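Long-range contacts in alpha-fucosidase GH29 (Fusarium graminearum, PDB 4PSR), which probably hydrolyses alpha-L-fucosides, including the alpha-1,6-linked fucose on the reducing-end N-acetylglucosamine of glycoprotein glycans: residues A[28-34]-A[337-343]; A[300-304]-A[332-336]. All coordinates share one frame; numbering follows the deposited sequence. Where two conformers were deposited one is given.

Contact 1 (A[28-34]-A[337-343]); sequences KFGVYWH and GNMLLNI. With FUL (beta-L-fucopyranose), chain M.
With CG held between its backbone N and carbonyl carbon (chi1 74°), Y32 swings its ring across the neighbouring strand onto L340, while N342, with CG opposite its own N (chi1 173°), brings OD1 to H34. The methyl CD2 of L340 sits 3.7 Å from the centroid of the Y32 ring and only 9° off its normal, a CH-pi contact, and CG of L340 approaches CD2 of Y32 to 3.4 Å. On the opposite face, toward the rim, lie ND1 of H34 and OD1 of N342. That oxygen takes two bonds: H34 N reaches it at 3.0 Å in the carbonyl plane, whereas H34 ND1, at 2.8 Å, comes from above that plane. The backbone bond ties the two strand ends, while the ND1 bond restrains the turn of the imidazole, whose NE2 is hydrogen-bonded to O4 of the fucose at 2.7 Å. The backbone O of W311 accepts from N342 ND2, steadying the amide. On the other face of the sheet, F29 CE1 packs on CB of L341 at 3.7 Å and V31 CG1 meets CD1 of I343 at 4.0 Å; L329 and M325 of helix 322-334 cover F29 and L341. Five backbone hydrogen bonds of parallel-sheet type join the strands, from K28 O–M339 N to Y32 O–I343 N, and at the start K28 NZ shares a water with G337 O while bonding the carbonyl oxygens of R25 and T376. Strands 29-33 and 337-343 are the first and last of eight, so their pairing is the seam that closes a TIM barrel, whose C-terminal strand ends carry the fucose site, as expected for family GH29.

Contact 2 (A[300-304]-A[332-336]); sequences WQTDD and RVSKN
The indole of W300 is wedged against the end of helix 322-334, and here the contact is tight. Its NE1 donates to K335 O at 2.9 Å; the carbonyl oxygen lies in the ring plane, at the edge, although the N-H arrives above the plane of the carbonyl. The N336 backbone covers one face near the rim, with N336 O 3.3 Å from W300 CD1, while CB of K335 touches CZ2 at 3.7 Å. A weak bond from W300 N to N336 O adds a backbone tie. With CG between its backbone N and carbonyl carbon (chi1 53°), the tryptophan turns its six-membered ring toward R332, so that CH2 comes to 4.0 Å from R332 CB. Farther along the strand the fit is looser. The methyl CG2 of T302 lies 3.7 Å from CD of R332, and beyond it D304 OD2 and R332 NH2 are 3.8 Å apart, a long salt bridge with two waters joining the same atoms. R332 was deposited in two conformers, which leaves this water-mediated link doubtful; the main partner of D304 is R289, whose NE forms a salt bridge with OD1. At the tight end, N336 is the C-prime residue (phi 83°) of a Schellman motif. The motif turns the chain from helix into strand 337-343, and the whole is the strand-to-helix packing of a beta-alpha-beta unit in the TIM barrel.

Overall arrangement
Contacts 1 and 2 lie with centres about 10 Å apart close to the centre of the molecule, within the catalytic barrel domain. Along the sequence contact 2 is nested inside the long loop that contact 1 closes: 28-34 comes first, then 300-304, 332-336 and, directly after, 337-343. Strand 337-343 links them, being flanked in the sheet by 29-33 and 300-305. The two contacts touch through probable backbone hydrogen bonds, L340 N to T302 O at 2.9 Å and N342 N to D304 O at 2.8 Å. Contact 2 thus anchors the last beta-alpha-beta unit, and contact 1 joins that unit back to the first strand, closing the barrel, with the fucose held at the C-terminal ends of its strands.

Contact 1 (A[28-34]-A[337-343])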
loop_
_atom_site.group_PDB
_atom_site.type_symbol
_atom_site.label_atom_id
_atom_site.label_comp_id
_atom_site.label_asym_id
_atom_site.label_seq_id
_atom_site.Cartn_x
_atom_site.Cartn_y
_atom_site.Cartn_z
ATOM N N LYS A 28 3.196 5.320 -7.125
ATOM C CA LYS A 28 3.940 4.138 -6.680
ATOM C C LYS A 28 4.372 4.076 -5.227
ATOM O O LYS A 28 4.213 3.026 -4.595
ATOM C CB LYS A 28 5.157 3.857 -7.536
ATOM C CG LYS A 28 4.855 3.747 -9.061
ATOM C CD LYS A 28 3.670 2.839 -9.385
ATOM C CE LYS A 28 3.541 2.623 -10.864
ATOM N NZ LYS A 28 2.333 1.834 -11.188
ATOM N N PHE A 29 4.931 5.163 -4.708
ATOM C CA PHE A 29 5.616 5.170 -3.419
ATOM C C PHE A 29 5.157 6.369 -2.614
ATOM O O PHE A 29 5.176 7.504 -3.098
ATOM C CB PHE A 29 7.144 5.237 -3.638
ATOM C CG PHE A 29 7.926 5.302 -2.361
ATOM C CD1 PHE A 29 7.835 4.306 -1.381
ATOM C CD2 PHE A 29 8.778 6.377 -2.131
ATOM C CE1 PHE A 29 8.573 4.406 -0.174
ATOM C CE2 PHE A 29 9.510 6.475 -0.937
ATOM C CZ PHE A 29 9.411 5.481 0.030
ATOM N N GLY A 30 4.678 6.100 -1.394
ATOM C CA GLY A 30 4.335 7.125 -0.429
ATOM C C GLY A 30 4.896 6.829 0.948
ATOM O O GLY A 30 5.401 5.725 1.203
ATOM N N VAL A 31 4.840 7.815 1.834
ATOM C CA VAL A 31 5.322 7.674 3.195
ATOM C C VAL A 31 4.321 8.247 4.193
ATOM O O VAL A 31 3.798 9.339 4.029
ATOM C CB VAL A 31 6.706 8.376 3.381
ATOM C CG1 VAL A 31 7.125 8.384 4.845
ATOM C CG2 VAL A 31 7.764 7.694 2.527
ATOM N N TYR A 32 4.089 7.518 5.276
ATOM C CA TYR A 32 3.308 8.019 6.395
ATOM C C TYR A 32 3.978 7.663 7.710
ATOM O O TYR A 32 5.021 7.023 7.719
ATOM C CB TYR A 32 1.819 7.605 6.353
ATOM C CG TYR A 32 1.384 6.174 6.688
ATOM C CD1 TYR A 32 0.144 5.966 7.271
ATOM C CD2 TYR A 32 2.140 5.070 6.357
ATOM C CE1 TYR A 32 -0.314 4.713 7.546
ATOM C CE2 TYR A 32 1.687 3.785 6.633
ATOM C CZ TYR A 32 0.460 3.615 7.209
ATOM O OH TYR A 32 0.017 2.309 7.445
ATOM N N TRP A 33 3.412 8.141 8.812
ATOM C CA TRP A 33 4.059 7.975 10.100
ATOM C C TRP A 33 3.056 7.756 11.224
ATOM O O TRP A 33 2.141 8.543 11.420
ATOM C CB TRP A 33 4.999 9.167 10.426
ATOM C CG TRP A 33 4.476 10.514 10.074
ATOM C CD1 TRP A 33 3.822 11.394 10.879
ATOM C CD2 TRP A 33 4.647 11.174 8.822
ATOM N NE1 TRP A 33 3.537 12.563 10.195
ATOM C CE2 TRP A 33 4.023 12.435 8.922
ATOM C CE3 TRP A 33 5.210 10.796 7.608
ATOM C CZ2 TRP A 33 3.981 13.321 7.858
ATOM C CZ3 TRP A 33 5.161 11.689 6.546
ATOM C CH2 TRP A 33 4.545 12.924 6.679
ATOM N N HIS A 34 3.300 6.684 11.963
ATOM C CA HIS A 34 2.573 6.403 13.195
ATOM C C HIS A 34 3.261 7.135 14.346
ATOM O O HIS A 34 4.115 6.575 15.026
ATOM C CB HIS A 34 2.550 4.893 13.487
ATOM C CG HIS A 34 1.580 4.103 12.657
ATOM N ND1 HIS A 34 1.690 3.940 11.292
ATOM C CD2 HIS A 34 0.492 3.384 13.031
ATOM C CE1 HIS A 34 0.699 3.170 10.863
ATOM N NE2 HIS A 34 -0.035 2.816 11.900
ATOM N N GLY A 337 0.407 -2.648 -7.738
ATOM C CA GLY A 337 0.107 -1.879 -6.538
ATOM C C GLY A 337 1.029 -0.716 -6.255
ATOM O O GLY A 337 2.061 -0.550 -6.904
ATOM N N ASN A 338 0.643 0.085 -5.257
ATOM C CA ASN A 338 1.532 1.058 -4.606
ATOM C C ASN A 338 2.007 0.531 -3.249
ATOM O O ASN A 338 1.330 -0.304 -2.635
ATOM C CB ASN A 338 0.829 2.398 -4.339
ATOM C CG ASN A 338 0.557 3.204 -5.583
ATOM O OD1 ASN A 338 1.081 2.954 -6.653
ATOM N ND2 ASN A 338 -0.304 4.201 -5.440
ATOM N N MET A 339 3.116 1.071 -2.755
ATOM C CA MET A 339 3.616 0.786 -1.409
ATOM C C MET A 339 3.647 2.062 -0.609
ATOM O O MET A 339 4.302 3.047 -1.004
ATOM C CB MET A 339 5.022 0.176 -1.450
ATOM C CG MET A 339 5.452 -0.380 -0.083
ATOM S SD MET A 339 7.044 -1.196 -0.083
ATOM C CE MET A 339 7.998 0.260 0.024
ATOM N N LEU A 340 2.977 2.044 0.536
ATOM C CA LEU A 340 2.981 3.162 1.483
ATOM C C LEU A 340 3.853 2.762 2.660
ATOM O O LEU A 340 3.513 1.842 3.437
ATOM C CB LEU A 340 1.540 3.464 1.949
ATOM C CG LEU A 340 1.384 4.497 3.069
ATOM C CD1 LEU A 340 2.024 5.837 2.710
ATOM C CD2 LEU A 340 -0.109 4.656 3.442
ATOM N N LEU A 341 5.009 3.430 2.781
ATOM C CA LEU A 341 6.007 3.119 3.795
ATOM C C LEU A 341 5.847 3.932 5.059
ATOM O O LEU A 341 5.810 5.168 5.043
ATOM C CB LEU A 341 7.413 3.337 3.220
ATOM C CG LEU A 341 8.585 3.081 4.158
ATOM C CD1 LEU A 341 8.678 1.624 4.588
ATOM C CD2 LEU A 341 9.880 3.553 3.500
ATOM N N ASN A 342 5.786 3.226 6.183
ATOM C CA ASN A 342 5.678 3.860 7.495
ATOM C C ASN A 342 7.025 4.135 8.130
ATOM O O ASN A 342 7.908 3.249 8.112
ATOM C CB ASN A 342 4.837 3.003 8.453
ATOM C CG ASN A 342 4.834 3.540 9.843
ATOM O OD1 ASN A 342 4.139 4.499 10.125
ATOM N ND2 ASN A 342 5.605 2.933 10.721
ATOM N N ILE A 343 7.178 5.346 8.677
ATOM C CA ILE A 343 8.337 5.727 9.493
ATOM C C ILE A 343 7.869 6.046 10.904
ATOM O O ILE A 343 6.656 6.237 11.151
ATOM C CB ILE A 343 9.145 6.903 8.836
ATOM C CG1 ILE A 343 8.323 8.184 8.823
ATOM C CG2 ILE A 343 9.565 6.476 7.426
ATOM C CD1 ILE A 343 9.073 9.411 8.217
HETATM C C1 FUL M . -3.254 -2.286 11.770
HETATM C C2 FUL M . -3.251 -1.498 13.065
HETATM O O2 FUL M . -3.909 -2.200 14.132
HETATM C C3 FUL M . -1.802 -1.260 13.400
HETATM O O3 FUL M . -1.724 -0.595 14.642
HETATM C C4 FUL M . -1.211 -0.432 12.287
HETATM O O4 FUL M . -1.846 0.843 12.258
HETATM C C5 FUL M . -1.394 -1.165 10.964
HETATM C C6 FUL M . -0.899 -0.369 9.775
HETATM O O5 FUL M . -2.755 -1.502 10.712
HETATM O O1 FUL M . -4.583 -2.613 11.453
HETATM O O HOH W 1 2.002 -0.744 -9.957
#

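Contact 2 (A[300-304]-A[332-336])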
loop_
_atom_site.group_PDB
_atom_site.type_symbol
_atom_site.label_atom_id
_atom_site.label_comp_id
_atom_site.label_asym_id
_atom_site.label_seq_id
_atom_site.Cartn_x
_atom_site.Cartn_y
_atom_site.Cartn_z
ATOM N N TRP A 300 -4.311 -1.819 -6.446
ATOM C CA TRP A 300 -4.386 -1.985 -4.991
ATOM C C TRP A 300 -3.182 -1.284 -4.337
ATOM O O TRP A 300 -2.305 -0.716 -5.038
ATOM C CB TRP A 300 -4.425 -3.501 -4.627
ATOM C CG TRP A 300 -3.296 -4.233 -5.259
ATOM C CD1 TRP A 300 -3.279 -4.751 -6.507
ATOM C CD2 TRP A 300 -1.973 -4.421 -4.727
ATOM N NE1 TRP A 300 -2.030 -5.270 -6.789
ATOM C CE2 TRP A 300 -1.207 -5.057 -5.720
ATOM C CE3 TRP A 300 -1.367 -4.109 -3.514
ATOM C CZ2 TRP A 300 0.133 -5.396 -5.530
ATOM C CZ3 TRP A 300 -0.025 -4.432 -3.324
ATOM C CH2 TRP A 300 0.707 -5.077 -4.341
ATOM N N GLN A 301 -3.106 -1.292 -3.016
ATOM C CA GLN A 301 -1.888 -0.843 -2.338
ATOM C C GLN A 301 -1.623 -1.709 -1.133
ATOM O O GLN A 301 -2.456 -2.569 -0.791
ATOM C CB GLN A 301 -1.915 0.653 -1.971
ATOM C CG GLN A 301 -2.856 1.033 -0.819
ATOM C CD GLN A 301 -2.374 2.272 -0.097
ATOM O OE1 GLN A 301 -2.379 3.379 -0.667
ATOM N NE2 GLN A 301 -1.865 2.085 1.119
ATOM N N THR A 302 -0.479 -1.495 -0.501
ATOM C CA THR A 302 -0.122 -2.173 0.726
ATOM C C THR A 302 0.715 -1.203 1.560
ATOM O O THR A 302 1.283 -0.231 1.033
ATOM C CB THR A 302 0.568 -3.505 0.449
ATOM O OG1 THR A 302 0.793 -4.219 1.669
ATOM C CG2 THR A 302 1.904 -3.289 -0.220
ATOM N N ASP A 303 0.798 -1.469 2.850
ATOM C CA ASP A 303 1.642 -0.676 3.756
ATOM C C ASP A 303 2.849 -1.488 4.232
ATOM O O ASP A 303 2.743 -2.698 4.445
ATOM C CB ASP A 303 0.861 -0.210 4.985
ATOM C CG ASP A 303 -0.525 0.217 4.640
ATOM O OD1 ASP A 303 -0.675 1.173 3.858
ATOM O OD2 ASP A 303 -1.478 -0.453 5.130
ATOM N N ASP A 304 3.995 -0.844 4.412
ATOM C CA ASP A 304 5.168 -1.504 4.960
ATOM C C ASP A 304 5.799 -0.562 5.980
ATOM O O ASP A 304 5.271 0.513 6.220
ATOM C CB ASP A 304 6.163 -1.863 3.869
ATOM C CG ASP A 304 6.833 -3.205 4.126
ATOM O OD1 ASP A 304 7.318 -3.438 5.262
ATOM O OD2 ASP A 304 6.858 -4.029 3.193
ATOM N N ARG A 332 6.005 -4.832 -5.130
ATOM C CA ARG A 332 4.615 -4.368 -5.083
ATOM C C ARG A 332 4.209 -3.695 -6.381
ATOM O O ARG A 332 3.118 -3.931 -6.901
ATOM C CB ARG A 332 4.345 -3.397 -3.923
ATOM C CG ARG A 332 4.748 -3.847 -2.495
ATOM C CD ARG A 332 4.319 -5.259 -2.146
ATOM N NE ARG A 332 5.377 -6.268 -2.194
ATOM C CZ ARG A 332 6.255 -6.518 -1.232
ATOM N NH1 ARG A 332 7.161 -7.488 -1.426
ATOM N NH2 ARG A 332 6.280 -5.792 -0.110
ATOM N N VAL A 333 5.084 -2.860 -6.921
ATOM C CA VAL A 333 4.768 -2.125 -8.130
ATOM C C VAL A 333 4.594 -3.085 -9.307
ATOM O O VAL A 333 3.715 -2.889 -10.140
ATOM C CB VAL A 333 5.830 -1.062 -8.402
ATOM C CG1 VAL A 333 5.712 -0.493 -9.784
ATOM C CG2 VAL A 333 5.785 0.043 -7.339
ATOM N N SER A 334 5.424 -4.127 -9.365
ATOM C CA SER A 334 5.337 -5.112 -10.445
ATOM C C SER A 334 4.025 -5.908 -10.398
ATOM O O SER A 334 3.588 -6.476 -11.411
ATOM C CB SER A 334 6.525 -6.084 -10.389
ATOM O OG SER A 334 6.408 -7.060 -9.359
ATOM N N LYS A 335 3.407 -5.996 -9.216
ATOM C CA LYS A 335 2.167 -6.765 -9.021
ATOM C C LYS A 335 0.916 -5.894 -9.081
ATOM O O LYS A 335 -0.162 -6.372 -8.712
ATOM C CB LYS A 335 2.242 -7.507 -7.682
ATOM C CG LYS A 335 3.223 -8.655 -7.639
ATOM C CD LYS A 335 3.454 -9.094 -6.213
ATOM C CE LYS A 335 4.320 -10.361 -6.109
ATOM N NZ LYS A 335 4.664 -10.648 -4.684
ATOM N N ASN A 336 1.059 -4.656 -9.564
ATOM C CA ASN A 336 -0.045 -3.717 -9.856
ATOM C C ASN A 336 -0.526 -2.959 -8.632
ATOM O O ASN A 336 -1.722 -2.608 -8.537
ATOM C CB ASN A 336 -1.198 -4.427 -10.597
ATOM C CG ASN A 336 -2.204 -3.477 -11.205
ATOM O OD1 ASN A 336 -1.864 -2.507 -11.879
ATOM N ND2 ASN A 336 -3.481 -3.801 -11.009
HETATM O O HOH W 2 8.135 -6.068 2.404
HETATM O O HOH W 3 5.307 -3.406 1.148
#